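PDB 3I0P: malate dehydrogenase from Entamoeba histolytica, which probably catalyses the NAD-dependent interconversion of malate and oxaloacetate. Local coordinates for residues 151-156 with 246-251; 16-21 with 53-58. All blocks are in the same frame, centred on the assembly; numbering follows the deposited sequence.

Interaction 1: 151-156 with 246-251; sequences VAATFG and KGYCLS. With NAD (nicotinamide-adenine-dinucleotide), chain B.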
# COMPACT_ATOMS: atom_id res chain seq x y z
N VAL A 151 11.41 -12.93 -3.98
CA VAL A 151 10.89 -12.02 -5.00
C VAL A 151 12.00 -11.17 -5.64
O VAL A 151 12.86 -10.61 -4.93
CB VAL A 151 9.74 -11.10 -4.41
CG1 VAL A 151 9.15 -10.17 -5.47
CG2 VAL A 151 8.64 -11.95 -3.77
N ALA A 152 11.98 -11.08 -6.97
CA ALA A 152 12.93 -10.24 -7.70
C ALA A 152 12.45 -8.81 -7.83
O ALA A 152 11.28 -8.56 -8.14
CB ALA A 152 13.19 -10.81 -9.09
N ALA A 153 13.36 -7.87 -7.60
CA ALA A 153 13.16 -6.45 -7.91
C ALA A 153 12.78 -6.27 -9.38
O ALA A 153 12.89 -7.20 -10.18
CB ALA A 153 14.42 -5.67 -7.60
N THR A 154 12.32 -5.07 -9.74
CA THR A 154 12.04 -4.75 -11.14
C THR A 154 13.36 -4.65 -11.90
O THR A 154 14.26 -3.91 -11.49
CB THR A 154 11.22 -3.45 -11.30
OG1 THR A 154 10.01 -3.55 -10.55
CG2 THR A 154 10.87 -3.20 -12.75
N PHE A 155 13.46 -5.43 -12.98
CA PHE A 155 14.69 -5.61 -13.79
C PHE A 155 15.68 -6.58 -13.15
O PHE A 155 16.84 -6.67 -13.58
CB PHE A 155 15.38 -4.27 -14.14
CG PHE A 155 14.47 -3.25 -14.79
CD1 PHE A 155 13.49 -3.64 -15.70
CD2 PHE A 155 14.62 -1.89 -14.49
CE1 PHE A 155 12.65 -2.69 -16.30
CE2 PHE A 155 13.79 -0.93 -15.09
CZ PHE A 155 12.80 -1.33 -15.99
N GLY A 156 15.23 -7.32 -12.13
CA GLY A 156 16.09 -8.23 -11.37
C GLY A 156 15.96 -9.66 -11.84
O GLY A 156 14.93 -10.04 -12.42
N LYS A 246 5.55 -0.68 -9.10
CA LYS A 246 4.69 -0.36 -7.97
C LYS A 246 4.70 -1.47 -6.90
O LYS A 246 5.05 -1.20 -5.75
CB LYS A 246 3.27 0.01 -8.45
CG LYS A 246 3.28 1.25 -9.35
CD LYS A 246 1.91 1.59 -9.89
CE LYS A 246 1.95 2.93 -10.59
NZ LYS A 246 0.59 3.50 -10.80
N GLY A 247 4.35 -2.70 -7.27
CA GLY A 247 4.40 -3.82 -6.33
C GLY A 247 5.78 -3.93 -5.70
O GLY A 247 5.92 -4.13 -4.49
N TYR A 248 6.81 -3.79 -6.54
CA TYR A 248 8.20 -3.80 -6.09
C TYR A 248 8.47 -2.71 -5.03
O TYR A 248 9.01 -3.02 -3.96
CB TYR A 248 9.13 -3.68 -7.30
CG TYR A 248 10.55 -3.26 -7.04
CD1 TYR A 248 11.30 -3.82 -5.99
CD2 TYR A 248 11.16 -2.31 -7.86
CE1 TYR A 248 12.62 -3.42 -5.76
CE2 TYR A 248 12.49 -1.91 -7.65
CZ TYR A 248 13.21 -2.47 -6.60
OH TYR A 248 14.50 -2.07 -6.38
N CYS A 249 8.08 -1.47 -5.30
CA CYS A 249 8.22 -0.40 -4.31
C CYS A 249 7.43 -0.65 -3.03
O CYS A 249 7.90 -0.34 -1.94
CB CYS A 249 7.85 0.96 -4.90
SG CYS A 249 9.04 1.52 -6.13
N LEU A 250 6.23 -1.21 -3.18
CA LEU A 250 5.38 -1.53 -2.03
C LEU A 250 6.00 -2.64 -1.16
O LEU A 250 6.01 -2.54 0.06
CB LEU A 250 3.95 -1.89 -2.46
CG LEU A 250 3.10 -0.75 -3.08
CD1 LEU A 250 1.79 -1.28 -3.69
CD2 LEU A 250 2.82 0.39 -2.09
N SER A 251 6.53 -3.67 -1.82
CA SER A 251 7.34 -4.71 -1.19
C SER A 251 8.47 -4.10 -0.35
O SER A 251 8.64 -4.44 0.82
CB SER A 251 7.90 -5.65 -2.27
OG SER A 251 8.64 -6.73 -1.73
PA NAD B . 4.46 5.79 -12.24
O1A NAD B . 5.17 6.83 -13.07
O2A NAD B . 3.94 4.56 -12.93
O5B NAD B . 5.49 5.36 -11.08
C5B NAD B . 6.14 6.38 -10.29
C4B NAD B . 6.80 5.80 -9.03
O4B NAD B . 7.41 4.53 -9.27
C3B NAD B . 7.92 6.68 -8.51
O3B NAD B . 7.99 6.53 -7.08
C2B NAD B . 9.16 6.10 -9.15
O2B NAD B . 10.33 6.37 -8.38
C1B NAD B . 8.83 4.62 -9.15
N9A NAD B . 9.49 3.82 -10.23
C8A NAD B . 9.32 3.96 -11.55
N7A NAD B . 10.07 3.03 -12.18
C5A NAD B . 10.70 2.29 -11.23
C6A NAD B . 11.59 1.22 -11.26
N6A NAD B . 12.01 0.67 -12.43
N1A NAD B . 12.06 0.71 -10.09
C2A NAD B . 11.68 1.22 -8.92
N3A NAD B . 10.83 2.25 -8.86
C4A NAD B . 10.33 2.80 -10.00
O3 NAD B . 3.28 6.46 -11.36
PN NAD B . 1.86 7.09 -11.87
O1N NAD B . 0.76 6.22 -11.30
O2N NAD B . 1.91 7.39 -13.34
O5D NAD B . 1.79 8.50 -11.11
C5D NAD B . 2.49 9.64 -11.62
C4D NAD B . 2.13 10.89 -10.81
O4D NAD B . 0.74 11.20 -10.97
C3D NAD B . 2.37 10.70 -9.32
O3D NAD B . 3.23 11.76 -8.88
C2D NAD B . 0.98 10.76 -8.68
O2D NAD B . 0.92 11.40 -7.39
C1D NAD B . 0.21 11.57 -9.69
N1N NAD B . -1.23 11.33 -9.59
C2N NAD B . -1.99 12.27 -8.98
C3N NAD B . -3.37 12.09 -8.86
C7N NAD B . -4.23 13.12 -8.17
O7N NAD B . -5.44 12.92 -8.10
N7N NAD B . -3.66 14.21 -7.67
C4N NAD B . -3.96 10.93 -9.39
C5N NAD B . -3.15 9.98 -10.01
C6N NAD B . -1.77 10.21 -10.10
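The ring of Tyr248 is overlaid on one face by the loop residues Ala153 and Thr154: Ala153 CB lies 3.4 Å from Tyr248 CE1, and Thr154 N stands about 3.5 Å above the ring plane, displaced toward the rim. At the ring's edge, in its plane, sits N1A of the NAD adenine, 3.6 Å from Tyr248 CE2. A second ring, that of Phe155, has Thr154 CG2 over the centre of one face, and its CE2 comes within 3.6 Å of NAD N6A. Tyr248 holds CG anti to its backbone N (chi1 162°), which carries the ring off helix 244-259 toward the loop. Thr154 OG1 passes 3.2 Å from Tyr248 CD2, but its hydrogen-bond partner is Ser244 OG. The phenol OH of Tyr248 bonds to the Tyr324 carbonyl of the second subunit. Helix 244-259 also meets the cofactor: Cys249 SG lies 3.3 Å from NAD N3A at the adenine, while the extended Lys246 chain brings NZ to a 2.8 Å hydrogen bond with NAD O1N, on the nicotinamide-side phosphate. NZ also bonds to the carbonyl oxygens of Ala183, Ser185 and Ile186 of the second subunit, more acceptors in all than its three hydrogens can each serve fully. The chemistry implies an interface adenine site lined by Tyr248, Phe155, Thr154 and Cys249, aromatic and mildly polar, and a lysine whose positive charge probably offsets the pyrophosphate.

Interaction 2: 16-21 with 53-58; sequences EFMYQV and QRFKTV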
# COMPACT_ATOMS: atom_id res chain seq x y z
N GLU A 16 -8.57 -27.07 19.47
CA GLU A 16 -8.18 -27.73 20.73
C GLU A 16 -6.90 -28.53 20.56
O GLU A 16 -6.05 -28.55 21.46
CB GLU A 16 -9.30 -28.65 21.22
CG GLU A 16 -8.86 -29.77 22.17
CD GLU A 16 -8.68 -29.30 23.61
OE1 GLU A 16 -8.72 -28.08 23.87
OE2 GLU A 16 -8.50 -30.17 24.49
N PHE A 17 -6.77 -29.18 19.41
CA PHE A 17 -5.65 -30.08 19.13
C PHE A 17 -4.37 -29.30 19.06
O PHE A 17 -3.35 -29.69 19.62
CB PHE A 17 -5.88 -30.83 17.82
CG PHE A 17 -4.71 -31.67 17.40
CD1 PHE A 17 -4.44 -32.89 18.04
CD2 PHE A 17 -3.88 -31.26 16.36
CE1 PHE A 17 -3.36 -33.68 17.65
CE2 PHE A 17 -2.79 -32.05 15.96
CZ PHE A 17 -2.53 -33.26 16.60
N MET A 18 -4.44 -28.17 18.36
CA MET A 18 -3.30 -27.30 18.15
C MET A 18 -2.78 -26.79 19.50
O MET A 18 -1.58 -26.78 19.76
CB MET A 18 -3.73 -26.15 17.25
CG MET A 18 -2.78 -25.88 16.11
SD MET A 18 -3.52 -25.46 14.51
CE MET A 18 -4.84 -24.32 14.95
N TYR A 19 -3.71 -26.43 20.37
CA TYR A 19 -3.41 -25.91 21.69
C TYR A 19 -2.81 -26.98 22.61
O TYR A 19 -1.90 -26.68 23.39
CB TYR A 19 -4.68 -25.30 22.26
CG TYR A 19 -4.69 -24.97 23.73
CD1 TYR A 19 -4.01 -23.86 24.23
CD2 TYR A 19 -5.45 -25.73 24.61
CE1 TYR A 19 -4.04 -23.55 25.60
CE2 TYR A 19 -5.50 -25.43 25.98
CZ TYR A 19 -4.79 -24.34 26.46
OH TYR A 19 -4.85 -24.05 27.80
N GLN A 20 -3.30 -28.21 22.52
CA GLN A 20 -2.75 -29.29 23.34
C GLN A 20 -1.34 -29.68 22.89
O GLN A 20 -0.45 -29.86 23.72
CB GLN A 20 -3.67 -30.52 23.37
CG GLN A 20 -5.07 -30.30 23.98
CD GLN A 20 -5.07 -29.82 25.43
OE1 GLN A 20 -4.23 -30.20 26.24
NE2 GLN A 20 -6.05 -28.97 25.75
N VAL A 21 -1.13 -29.77 21.58
CA VAL A 21 0.19 -30.12 21.06
C VAL A 21 1.24 -29.04 21.39
O VAL A 21 2.42 -29.36 21.65
CB VAL A 21 0.16 -30.44 19.55
CG1 VAL A 21 1.55 -30.81 19.04
CG2 VAL A 21 -0.81 -31.58 19.27
N GLN A 53 -2.64 -26.95 8.14
CA GLN A 53 -1.94 -27.63 7.02
C GLN A 53 -0.44 -27.32 7.00
O GLN A 53 0.31 -27.84 6.17
CB GLN A 53 -2.57 -27.28 5.68
CG GLN A 53 -3.99 -27.80 5.56
CD GLN A 53 -4.65 -27.48 4.23
OE1 GLN A 53 -5.84 -27.15 4.18
NE2 GLN A 53 -3.88 -27.59 3.14
N ARG A 54 -0.02 -26.50 7.96
CA ARG A 54 1.35 -26.05 8.05
C ARG A 54 1.80 -26.14 9.50
O ARG A 54 2.91 -25.77 9.84
CB ARG A 54 1.42 -24.61 7.55
CG ARG A 54 2.66 -24.25 6.78
CD ARG A 54 3.04 -25.28 5.70
NE ARG A 54 2.14 -25.25 4.55
CZ ARG A 54 2.10 -26.20 3.62
NH1 ARG A 54 2.92 -27.24 3.71
NH2 ARG A 54 1.26 -26.11 2.60
N PHE A 55 0.92 -26.65 10.36
CA PHE A 55 1.17 -26.73 11.78
C PHE A 55 2.44 -27.51 12.08
O PHE A 55 3.34 -27.00 12.76
CB PHE A 55 -0.03 -27.38 12.49
CG PHE A 55 0.08 -27.42 13.98
CD1 PHE A 55 0.33 -26.26 14.71
CD2 PHE A 55 -0.13 -28.61 14.67
CE1 PHE A 55 0.42 -26.29 16.09
CE2 PHE A 55 -0.05 -28.65 16.05
CZ PHE A 55 0.21 -27.49 16.77
N LYS A 56 2.53 -28.73 11.54
CA LYS A 56 3.66 -29.60 11.83
C LYS A 56 5.02 -29.06 11.34
O LYS A 56 5.96 -28.94 12.13
CB LYS A 56 3.44 -31.02 11.31
CG LYS A 56 4.38 -32.00 11.99
CD LYS A 56 4.43 -33.35 11.32
CE LYS A 56 5.72 -34.08 11.71
NZ LYS A 56 6.91 -33.59 10.95
N THR A 57 5.11 -28.76 10.04
CA THR A 57 6.41 -28.41 9.45
C THR A 57 6.88 -26.99 9.77
O THR A 57 8.08 -26.77 9.94
CB THR A 57 6.42 -28.61 7.92
OG1 THR A 57 5.43 -27.76 7.33
CG2 THR A 57 6.13 -30.07 7.56
N VAL A 58 5.96 -26.04 9.86
CA VAL A 58 6.35 -24.64 10.03
C VAL A 58 6.46 -24.21 11.49
O VAL A 58 7.14 -23.24 11.82
CB VAL A 58 5.45 -23.69 9.16
CG1 VAL A 58 5.71 -22.22 9.44
CG2 VAL A 58 5.67 -23.99 7.69
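Met18 lies across one face of the Phe55 ring in a Met-aromatic contact, part of a helix-helix packing between helix 11-24 and the first turn of helix 55-64, with C-terminal helix 346-359 against it. The tight part centres on this one ring. Met18 CG stands 3.4 Å from the Phe55 ring centroid, 19° off the normal, a CH-pi contact; the sulfur SD follows over the same face at 4.3 Å from that centroid. Bends at chi2 and chi3 fold the methionine chain over the ring, and the two side chains run past each other in opposite directions. CG of Phe55, anti to the backbone N (chi1 -175°), extends the ring further toward helix 11-24. Val21 CB meets the ring at its edge, in the ring plane, 3.9 Å from Phe55 CE2. Phe17 is the looser neighbour, its CE2 only as near as 4.4 Å to Phe55 CE2, and Leu355 of helix 346-359 touches both phenylalanines. The outer side of helix 11-24 carries the exposed Glu16, modelled in two conformers, so that its weak hydrogen bond from Gln20 NE2 is doubtful. Tyr19 turns to helix 29-45, with its OH bonded to Glu29, and Lys56 pairs separately in a salt bridge with Asp61. Back in the packed layer, Val21 CG2 rests 3.6 Å above the plane of the Phe17 ring, offset toward its rim.

Interaction 2 comes first along the chain and closes before interaction 1 opens; the two are in series, on opposite sides of the chain's centre. Their centres lie 33 Å apart, their nearest atoms about 17 Å, and they share no helix or strand. Interaction 2 ties helices 11-24 and 55-64 together, ahead of every strand of the seven-stranded mixed sheet. Interaction 1 sets helix 244-259 against the loop that links sheet strands 139-145 and 166-170. The division is also one of environment: no other protein chain of the assembly touches 16-21 or 53-58, whereas 151-156 with 246-251 borders NAD and the second subunit, consistent with a cofactor site built from both subunits.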